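Local coordinates for ribosome maturation protein SDO1 homolog (Methanothermobacter thermautotrophicus, PDB 2WBM) that probably takes part in ribosome maturation, as an RNA-binding archaeal member of the SDO1/SBDS family, at residues A[187-192]-A[220-225]; A[128-133]-A[228-233]. All coordinates share one frame; numbering follows the deposited sequence.

Interaction 1 (A[187-192]-A[220-225]); sequences VAIKIP and WIAVVE
I191 and W220 lie side by side at one end of an antiparallel strand pair and point the same way. CG1 of I191 meets the indole at its edge, in the ring plane, and CD1 of I191 stands 3.8 Å from CE3 of W220. I191 gets there with CG1 between its backbone N and carbonyl carbon (chi1 60°). A face of the same indole carries CB of A222, which sits 3.7 Å above the ring plane and toward its rim. That methyl also touches the next isoleucine, at 4.0 Å from I189 CG1. V187 and V224 project on this face of the pair too.

The other face bears A188, K190, I221 and V223. The aliphatic part of K190 crosses I221 obliquely, with K190 CG 4.1 Å from I221 CG1. In one of its two conformers the amine of K190 is hydrogen-bonded to S219.

Six backbone hydrogen bonds fix the register. V187, I189 and I191 form hydrogen-bonded pairs with V224, A222 and W220. The bond from I189 N to A222 O is 2.8 Å long and nearly straight, at 172°. A188 with V223 and K190 with I221 are the non-hydrogen-bonded pairs between them. There CA-H groups approach carbonyls, as with I221 CA at 3.2 Å from I189 O.

W220 NE1 bonds to E212, and its ring meets that of W214. The sheet face that bears W220, I191, I189 and V224 packs on helix 196-206, while I189 and V224 also touch F234 of helix 231-241. Strands 247-250 and 208-214 bond to the outer edges of 187-192 and 220-225, respectively, within one antiparallel sheet.

Interaction 2 (A[128-133]-A[228-233]); sequences IAREAI and GGLQDS
G229 lies against the end of helix 110-131, its CA 4.3 Å from that of R130. The polar contacts here are made by backbone. G229 N gives a weak hydrogen bond to R130 O, 2.8 Å long but bent to 126°. G229 CA also makes a CA-H...O contact with A129 O at 3.1 Å. These approaches are so close that a side chain at G229 would run into the carbonyls of A129 and R130. At G228 a CB would collide with I133 CG2.

The apolar contacts lie to both sides of this backbone meeting. R130 and L230 are side by side and point the same way, with R130 CG 3.9 Å from L230 CD1. The arginine chain leaves with CG opposite the main-chain N (chi1 170°), and its first methylenes run along the leucine. Further along, I133 CG2 packs on G228 CA at 3.6 Å.

One side-chain hydrogen bond braces the turn from within. Q231 NE2 reaches back to G228 O at 2.8 Å and 163°. It comes in the carbonyl plane, on a lone pair, and the acceptor lies close to the amide plane of the glutamine. The same NE2 is bonded to the carbonyl of G138 and lies 3.8 Å from I133 CG2. Replacing the glutamine by an alanine is likely to leave the carbonyls of G228 and G138 without the donor they share.

E131 turns away from the contact and forms salt bridges with K127 and K184. The 3-10 turn 228-230, with L230 at the N-cap position of helix 231-241, packs where helix 110-131 gives way to strand 132-133. It brings domain II against the C-terminal domain of this SBDS-family protein.

The centres of the two interactions are about 18 Å apart, on the same side of the chain's centre. Along the chain the order is 128-133, 187-192, 220-225, 228-233, so interaction 2 joins the outermost segments and interaction 1 the inner two. Strand 220-227 ends just before the turn that starts helix 231-241. Both contacts reach one antiparallel sheet. Interaction 1 belongs to the C-terminal domain, whereas interaction 2 ties that domain to domain II. Strand 181-191 runs from its pairing with 132-133 to its pairing with 220-227, so one sheet spans the border of the two domains that interaction 2 also bridges.

Interaction 1 (A[187-192]-A[220-225])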
# COMPACT_ATOMS: atom_id res chain seq x y z
N VAL A 187 -3.17 21.31 11.35
CA VAL A 187 -2.77 21.54 12.72
C VAL A 187 -1.82 22.73 12.72
O VAL A 187 -0.88 22.77 11.94
CB VAL A 187 -2.02 20.31 13.27
CG1 VAL A 187 -1.57 20.55 14.71
CG2 VAL A 187 -2.91 19.03 13.15
N ALA A 188 -2.07 23.69 13.60
CA ALA A 188 -1.15 24.80 13.77
C ALA A 188 -0.25 24.44 14.94
O ALA A 188 -0.73 24.06 16.03
CB ALA A 188 -1.91 26.10 14.06
N ILE A 189 1.05 24.54 14.72
CA ILE A 189 2.00 24.25 15.79
C ILE A 189 2.83 25.48 16.07
O ILE A 189 3.03 26.33 15.19
CB ILE A 189 2.91 23.02 15.45
CG1 ILE A 189 3.96 23.39 14.39
CG2 ILE A 189 2.06 21.83 14.97
CD1 ILE A 189 5.00 22.30 14.14
N LYS A 190 3.30 25.59 17.31
CA LYS A 190 4.17 26.67 17.73
C LYS A 190 5.34 26.03 18.47
O LYS A 190 5.12 25.32 19.47
CB LYS A 190 3.41 27.61 18.66
CG LYS A 190 4.18 28.83 19.14
CD LYS A 190 3.32 29.66 20.09
CE LYS A 190 3.91 31.03 20.32
NZ LYS A 190 5.25 30.95 20.95
N ILE A 191 6.55 26.27 18.00
CA ILE A 191 7.70 25.69 18.67
C ILE A 191 8.82 26.72 18.81
O ILE A 191 8.88 27.70 18.07
CB ILE A 191 8.22 24.44 17.92
CG1 ILE A 191 8.63 24.81 16.50
CG2 ILE A 191 7.18 23.30 17.92
CD1 ILE A 191 9.72 23.93 15.98
N PRO A 192 9.73 26.49 19.76
CA PRO A 192 10.81 27.45 19.92
C PRO A 192 11.65 27.52 18.65
O PRO A 192 11.77 26.53 17.93
CB PRO A 192 11.65 26.86 21.05
CG PRO A 192 10.79 25.80 21.69
CD PRO A 192 9.91 25.30 20.61
N TRP A 220 8.50 29.80 16.14
CA TRP A 220 8.14 29.51 14.77
C TRP A 220 6.82 28.79 14.76
O TRP A 220 6.62 27.83 15.49
CB TRP A 220 9.22 28.65 14.12
CG TRP A 220 9.00 28.28 12.67
CD1 TRP A 220 9.00 29.13 11.59
CD2 TRP A 220 8.81 26.96 12.15
NE1 TRP A 220 8.81 28.41 10.43
CE2 TRP A 220 8.68 27.08 10.74
CE3 TRP A 220 8.72 25.69 12.73
CZ2 TRP A 220 8.49 25.97 9.91
CZ3 TRP A 220 8.52 24.58 11.90
CH2 TRP A 220 8.41 24.73 10.50
N ILE A 221 5.91 29.29 13.93
CA ILE A 221 4.60 28.67 13.78
C ILE A 221 4.54 28.00 12.41
O ILE A 221 4.99 28.57 11.43
CB ILE A 221 3.46 29.69 13.90
CG1 ILE A 221 3.30 30.11 15.37
CG2 ILE A 221 2.14 29.11 13.32
CD1 ILE A 221 2.26 31.21 15.61
N ALA A 222 4.01 26.78 12.36
CA ALA A 222 3.75 26.12 11.08
C ALA A 222 2.35 25.56 11.09
O ALA A 222 1.87 25.10 12.13
CB ALA A 222 4.75 25.03 10.82
N VAL A 223 1.68 25.66 9.96
CA VAL A 223 0.42 24.98 9.73
C VAL A 223 0.74 23.75 8.89
O VAL A 223 1.38 23.87 7.84
CB VAL A 223 -0.58 25.90 9.06
CG1 VAL A 223 -1.91 25.17 8.78
CG2 VAL A 223 -0.80 27.14 9.96
N VAL A 224 0.34 22.58 9.37
CA VAL A 224 0.71 21.31 8.74
C VAL A 224 -0.55 20.54 8.40
O VAL A 224 -1.40 20.37 9.26
CB VAL A 224 1.60 20.44 9.63
CG1 VAL A 224 2.08 19.19 8.87
CG2 VAL A 224 2.82 21.24 10.13
N GLU A 225 -0.67 20.11 7.15
CA GLU A 225 -1.77 19.25 6.75
C GLU A 225 -1.31 17.81 6.92
O GLU A 225 -0.29 17.40 6.34
CB GLU A 225 -2.18 19.53 5.30
CG GLU A 225 -3.30 18.66 4.79
CD GLU A 225 -3.89 19.20 3.49
OE1 GLU A 225 -4.69 20.16 3.54
OE2 GLU A 225 -3.54 18.66 2.43

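Interaction 2 (A[128-133]-A[228-233])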
# COMPACT_ATOMS: atom_id res chain seq x y z
N ILE A 128 -5.74 2.57 6.97
CA ILE A 128 -7.03 3.11 7.41
C ILE A 128 -6.88 3.95 8.69
O ILE A 128 -7.41 5.06 8.77
CB ILE A 128 -8.12 2.02 7.58
CG1 ILE A 128 -8.40 1.36 6.22
CG2 ILE A 128 -9.40 2.62 8.19
CD1 ILE A 128 -9.39 0.16 6.27
N ALA A 129 -6.14 3.43 9.68
CA ALA A 129 -5.94 4.14 10.94
C ALA A 129 -5.22 5.47 10.73
O ALA A 129 -5.49 6.43 11.44
CB ALA A 129 -5.16 3.29 11.93
N ARG A 130 -4.30 5.50 9.77
CA ARG A 130 -3.54 6.70 9.42
C ARG A 130 -4.43 7.77 8.77
O ARG A 130 -4.32 8.96 9.09
CB ARG A 130 -2.39 6.28 8.50
CG ARG A 130 -1.59 7.36 7.81
CD ARG A 130 -0.61 6.64 6.86
NE ARG A 130 0.13 5.58 7.55
CZ ARG A 130 0.34 4.35 7.08
NH1 ARG A 130 -0.12 3.97 5.89
NH2 ARG A 130 1.03 3.47 7.81
N GLU A 131 -5.30 7.36 7.85
CA GLU A 131 -6.03 8.33 7.03
C GLU A 131 -7.37 8.74 7.61
O GLU A 131 -7.91 9.79 7.26
CB GLU A 131 -6.22 7.81 5.60
CG GLU A 131 -4.93 7.44 4.86
CD GLU A 131 -4.04 8.63 4.50
OE1 GLU A 131 -4.51 9.79 4.47
OE2 GLU A 131 -2.85 8.39 4.23
N ALA A 132 -7.92 7.91 8.49
CA ALA A 132 -9.31 8.06 8.91
C ALA A 132 -9.51 8.93 10.14
O ALA A 132 -8.61 9.07 10.98
CB ALA A 132 -9.95 6.71 9.15
N ILE A 133 -10.69 9.54 10.23
CA ILE A 133 -11.18 10.12 11.47
C ILE A 133 -12.58 9.61 11.74
O ILE A 133 -13.23 9.04 10.86
CB ILE A 133 -11.21 11.66 11.43
CG1 ILE A 133 -12.18 12.16 10.35
CG2 ILE A 133 -9.79 12.22 11.28
CD1 ILE A 133 -12.64 13.61 10.53
N GLY A 228 -5.70 12.52 8.83
CA GLY A 228 -6.42 12.79 10.07
C GLY A 228 -6.18 11.80 11.20
O GLY A 228 -6.33 12.15 12.38
N GLY A 229 -5.83 10.56 10.86
CA GLY A 229 -5.60 9.52 11.87
C GLY A 229 -4.29 9.66 12.61
O GLY A 229 -4.04 8.91 13.56
N LEU A 230 -3.45 10.60 12.18
CA LEU A 230 -2.12 10.81 12.78
C LEU A 230 -2.05 11.95 13.81
O LEU A 230 -0.96 12.29 14.27
CB LEU A 230 -1.06 11.06 11.69
CG LEU A 230 -0.76 9.84 10.81
CD1 LEU A 230 0.22 10.20 9.72
CD2 LEU A 230 -0.25 8.67 11.63
N GLN A 231 -3.20 12.51 14.18
CA GLN A 231 -3.22 13.67 15.09
C GLN A 231 -2.47 13.41 16.40
O GLN A 231 -1.67 14.26 16.83
CB GLN A 231 -4.66 14.10 15.39
CG GLN A 231 -5.39 14.71 14.21
CD GLN A 231 -6.86 14.89 14.50
OE1 GLN A 231 -7.25 15.74 15.31
NE2 GLN A 231 -7.70 14.10 13.85
N ASP A 232 -2.70 12.26 17.01
CA ASP A 232 -2.06 11.95 18.30
C ASP A 232 -0.59 11.58 18.16
O ASP A 232 0.23 12.01 18.99
CB ASP A 232 -2.84 10.86 19.05
CG ASP A 232 -4.25 11.31 19.42
OD1 ASP A 232 -4.44 12.50 19.78
OD2 ASP A 232 -5.18 10.48 19.34
N SER A 233 -0.24 10.81 17.14
CA SER A 233 1.15 10.44 16.87
C SER A 233 1.99 11.68 16.57
O SER A 233 3.15 11.80 16.99
CB SER A 233 1.22 9.45 15.70
OG SER A 233 2.55 9.24 15.28